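Local coordinates for putative hydantoin racemase (Klebsiella pneumoniae subsp. pneumoniae, PDB 3QVL) that catalyses the racemisation of allantoin, interconverting its enantiomers, and belongs to the HyuE family of hydantoin racemases, at the interface of chains A and B and the interface of chains A and C. Sequence-based numbering; all coordinates share one arbitrary frame. Chains: chain A/B/C, Putative hydantoin racemase.

Contact 1: the interface of chains A and B. Residues chain A 56, 238-239; chain B 56, 238-239.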
loop_
_atom_site.group_PDB
_atom_site.type_symbol
_atom_site.label_atom_id
_atom_site.label_comp_id
_atom_site.label_asym_id
_atom_site.label_seq_id
_atom_site.Cartn_x
_atom_site.Cartn_y
_atom_site.Cartn_z
ATOM N N VAL A 56 -7.900 -28.577 -8.240
ATOM C CA VAL A 56 -7.672 -29.669 -9.192
ATOM C C VAL A 56 -8.995 -30.171 -9.782
ATOM O O VAL A 56 -9.067 -30.500 -10.969
ATOM C CB VAL A 56 -6.839 -30.819 -8.559
ATOM C CG1 VAL A 56 -6.867 -32.078 -9.424
ATOM C CG2 VAL A 56 -5.403 -30.364 -8.350
ATOM N N GLN A 238 -2.794 -39.670 -11.148
ATOM C CA GLN A 238 -4.143 -39.098 -11.124
ATOM C C GLN A 238 -4.306 -37.842 -11.992
ATOM O O GLN A 238 -5.428 -37.449 -12.318
ATOM C CB GLN A 238 -4.557 -38.800 -9.675
ATOM C CG GLN A 238 -3.763 -37.675 -9.013
ATOM C CD GLN A 238 -3.870 -37.672 -7.499
ATOM O OE1 GLN A 238 -4.549 -36.826 -6.917
ATOM N NE2 GLN A 238 -3.195 -38.618 -6.854
ATOM N N PHE A 239 -3.184 -37.227 -12.365
ATOM C CA PHE A 239 -3.193 -35.953 -13.086
ATOM C C PHE A 239 -3.074 -36.089 -14.607
ATOM O O PHE A 239 -3.197 -35.097 -15.328
ATOM C CB PHE A 239 -2.076 -35.038 -12.566
ATOM C CG PHE A 239 -2.089 -34.841 -11.076
ATOM C CD1 PHE A 239 -3.045 -34.026 -10.472
ATOM C CD2 PHE A 239 -1.133 -35.456 -10.275
ATOM C CE1 PHE A 239 -3.053 -33.838 -9.092
ATOM C CE2 PHE A 239 -1.131 -35.272 -8.893
ATOM C CZ PHE A 239 -2.093 -34.461 -8.301
ATOM N N VAL B 56 -1.265 -30.412 -4.524
ATOM C CA VAL B 56 -1.860 -31.678 -4.082
ATOM C C VAL B 56 -0.779 -32.736 -3.830
ATOM O O VAL B 56 -0.880 -33.521 -2.883
ATOM C CB VAL B 56 -2.948 -32.178 -5.072
ATOM C CG1 VAL B 56 -3.341 -33.628 -4.793
ATOM C CG2 VAL B 56 -4.175 -31.282 -4.988
ATOM N N GLN B 238 -9.541 -39.729 -6.032
ATOM C CA GLN B 238 -8.086 -39.614 -5.907
ATOM C C GLN B 238 -7.621 -38.922 -4.618
ATOM O O GLN B 238 -6.455 -39.039 -4.232
ATOM C CB GLN B 238 -7.513 -38.890 -7.135
ATOM C CG GLN B 238 -7.904 -37.417 -7.235
ATOM C CD GLN B 238 -7.706 -36.833 -8.622
ATOM O OE1 GLN B 238 -6.775 -36.062 -8.854
ATOM N NE2 GLN B 238 -8.584 -37.197 -9.550
ATOM N N PHE B 239 -8.537 -38.214 -3.959
ATOM C CA PHE B 239 -8.204 -37.403 -2.787
ATOM C C PHE B 239 -8.453 -38.101 -1.446
ATOM O O PHE B 239 -8.093 -37.567 -0.395
ATOM C CB PHE B 239 -8.972 -36.075 -2.821
ATOM C CG PHE B 239 -8.809 -35.305 -4.102
ATOM C CD1 PHE B 239 -7.622 -34.632 -4.383
ATOM C CD2 PHE B 239 -9.850 -35.238 -5.022
ATOM C CE1 PHE B 239 -7.473 -33.914 -5.568
ATOM C CE2 PHE B 239 -9.712 -34.519 -6.208
ATOM C CZ PHE B 239 -8.521 -33.857 -6.481
HETATM O O HOH W 1 -6.737 -35.005 -11.757
HETATM O O HOH W 2 -4.461 -37.072 -3.839
#

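Contact 2: the interface of chains A and C. Residues chain A 104, 108, 193, 199-201; chain C 214, 217, 219.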
loop_
_atom_site.group_PDB
_atom_site.type_symbol
_atom_site.label_atom_id
_atom_site.label_comp_id
_atom_site.label_asym_id
_atom_site.label_seq_id
_atom_site.Cartn_x
_atom_site.Cartn_y
_atom_site.Cartn_z
ATOM N N MET A 104 -18.486 -6.060 -9.423
ATOM C CA MET A 104 -19.819 -5.458 -9.521
ATOM C C MET A 104 -20.099 -4.483 -8.383
ATOM O O MET A 104 -20.729 -3.445 -8.592
ATOM C CB MET A 104 -20.913 -6.532 -9.557
ATOM C CG MET A 104 -20.924 -7.426 -10.795
ATOM S SD MET A 104 -21.195 -6.576 -12.362
ATOM C CE MET A 104 -19.510 -6.206 -12.841
ATOM N N VAL A 108 -21.475 -0.063 -8.138
ATOM C CA VAL A 108 -22.768 0.383 -7.601
ATOM C C VAL A 108 -22.686 1.002 -6.200
ATOM O O VAL A 108 -23.680 1.519 -5.683
ATOM C CB VAL A 108 -23.835 -0.752 -7.620
ATOM C CG1 VAL A 108 -24.268 -1.062 -9.049
ATOM C CG2 VAL A 108 -23.321 -2.007 -6.914
ATOM N N THR A 193 -31.888 -7.837 -1.984
ATOM C CA THR A 193 -31.781 -6.553 -2.683
ATOM C C THR A 193 -33.106 -5.787 -2.617
ATOM O O THR A 193 -33.123 -4.586 -2.330
ATOM C CB THR A 193 -31.326 -6.738 -4.155
ATOM O OG1 THR A 193 -30.008 -7.297 -4.181
ATOM C CG2 THR A 193 -31.318 -5.409 -4.911
ATOM N N PRO A 199 -27.868 -2.863 -3.192
ATOM C CA PRO A 199 -27.346 -3.992 -3.958
ATOM C C PRO A 199 -26.792 -5.093 -3.055
ATOM O O PRO A 199 -25.835 -4.870 -2.310
ATOM C CB PRO A 199 -26.220 -3.366 -4.792
ATOM C CG PRO A 199 -26.541 -1.922 -4.848
ATOM C CD PRO A 199 -27.183 -1.606 -3.540
ATOM N N VAL A 200 -27.429 -6.259 -3.105
ATOM C CA VAL A 200 -26.910 -7.462 -2.465
ATOM C C VAL A 200 -26.496 -8.383 -3.604
ATOM O O VAL A 200 -27.340 -8.867 -4.362
ATOM C CB VAL A 200 -27.952 -8.134 -1.539
ATOM C CG1 VAL A 200 -27.349 -9.346 -0.841
ATOM C CG2 VAL A 200 -28.474 -7.137 -0.509
ATOM N N ILE A 201 -25.192 -8.606 -3.724
ATOM C CA ILE A 201 -24.615 -9.160 -4.946
ATOM C C ILE A 201 -24.204 -10.625 -4.826
ATOM O O ILE A 201 -23.454 -11.005 -3.923
ATOM C CB ILE A 201 -23.432 -8.287 -5.449
ATOM C CG1 ILE A 201 -23.929 -6.867 -5.748
ATOM C CG2 ILE A 201 -22.778 -8.900 -6.691
ATOM C CD1 ILE A 201 -22.866 -5.802 -5.664
ATOM N N LEU C 214 -25.471 -5.210 -15.275
ATOM C CA LEU C 214 -26.077 -4.716 -14.038
ATOM C C LEU C 214 -27.602 -4.631 -14.129
ATOM O O LEU C 214 -28.303 -4.967 -13.172
ATOM C CB LEU C 214 -25.475 -3.365 -13.634
ATOM C CG LEU C 214 -24.038 -3.390 -13.094
ATOM C CD1 LEU C 214 -23.418 -2.003 -13.132
ATOM C CD2 LEU C 214 -23.971 -3.973 -11.685
ATOM N N LEU C 217 -29.003 -8.074 -13.953
ATOM C CA LEU C 217 -28.874 -8.568 -12.582
ATOM C C LEU C 217 -29.872 -7.905 -11.633
ATOM O O LEU C 217 -30.016 -8.325 -10.482
ATOM C CB LEU C 217 -27.444 -8.358 -12.067
ATOM C CG LEU C 217 -26.322 -9.189 -12.694
ATOM C CD1 LEU C 217 -24.956 -8.649 -12.291
ATOM C CD2 LEU C 217 -26.452 -10.655 -12.320
ATOM N N LEU C 219 -29.564 -4.770 -10.665
ATOM C CA LEU C 219 -28.723 -3.970 -9.783
ATOM C C LEU C 219 -28.545 -2.553 -10.309
ATOM O O LEU C 219 -28.339 -2.340 -11.508
ATOM C CB LEU C 219 -27.354 -4.631 -9.584
ATOM C CG LEU C 219 -27.276 -5.983 -8.864
ATOM C CD1 LEU C 219 -25.894 -6.595 -9.042
ATOM C CD2 LEU C 219 -27.623 -5.862 -7.381
#

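Contact 1: the interface of chains A and B
The first torsion of A:Gln238, chi1 68°, sets CG between the backbone N and the carbonyl carbon. The chain then runs extended and carries its amide up to the two-fold axis, against B:Gln238. The two glutamine side chains cross with their amide planes nearly perpendicular, 89° apart. OE1 of A:Gln238 lies over the aliphatic part of its twin, 3.4 Å from CG of B:Gln238. The two OE1 atoms are modelled 3.0 Å apart. Both are acceptors as drawn, so this pair is doubtful as an attraction; the structure alone does not show whether one amide is turned over. Two waters also bridge the glutamines. Water 1 lies 2.8 Å from the main-chain O of A:Gln238 and 3.1 Å from OE1 of B:Gln238. Water 2 makes the same bridge with the chains exchanged.

An apolar layer lies beside the glutamines. A:Val56 has CG1 anti to its backbone N (chi1 167°), and CG2 meets CG2 of B:Val56 at 3.7 Å. CG1 reaches the edge of the B:Phe239 ring, in its plane, at 3.8 Å from CZ. CG of B:Gln238 covers one face of that same ring, over its centre. Each glutamine thus packs on its own phenylalanine as it meets its twin.

A:Val56 and B:Val56 sit in helix 48-68. A:Gln238 and A:Phe239, like their B twins, belong to the short 3-10 helix 237-239. This turn near the C-terminus of each chain therefore meets helix 48-68 of its partner.

Contact 2: the interface of chains A and C
This is an apolar patch of a two-fold interface between two copies of the protein, and it probably helps to hold A and C together in the deposited hexamer. Leucines from the end of helix 203-216 and the loop that follows it in chain C pack on a surface made from two parts of chain A. The full interface contains a second, equivalent patch with the chains exchanged.

C:Leu219 gives the most surface here. Its two methyl branches divide the contact: CD1 packs mainly on A:Ile201, CD2 mainly on A:Pro199. CD1 is 3.8 Å from CG1 of A:Ile201, with the two side chains crossing at a slant. CD2 lies against the ring of A:Pro199, 3.9 Å from CB. It also points towards A:Thr193, 4.2 Å from OG1.

CD2 of C:Leu214 meets both A:Met104 and A:Val108. It is 3.9 Å from SD of A:Met104 and 3.9 Å from CG1 of A:Val108. The bend of A:Met104 at chi2 (-61°) brings SD to the leucine; chi3 (91°) then turns the terminal methyl CE away from it. A:Val108 and C:Leu214 run past each other in opposite directions. C:Leu217 is a lesser neighbour, with CD1 4.3 Å from the same sulfur.

A second-shell bond steadies the chain A surface. The backbone N of A:Val200 donates to OG1 of A:Thr193 at 3.0 Å (152° at H). This ties helix 189-196 to the start of strand 200-201 and probably helps to place A:Pro199 and A:Ile201 for C:Leu219. The patch buries aliphatic groups between subunits and so probably serves assembly.

The C-alpha centres of contact 1 and contact 2 are about 37 Å apart, and they share no residue or secondary-structure element. Contact 1 draws on helix 48-68 and the 3-10 helix 237-239. Contact 2 draws on helices 97-108, 189-196 and 203-216, strand 200-201 and the loop after helix 203-216. Chain A can therefore hold chains B and C at once, through two different two-fold interfaces. Every copy offers both surfaces. Alternating the two could close six chains into a ring, which would fit the deposited hexamer, though the form in solution may differ.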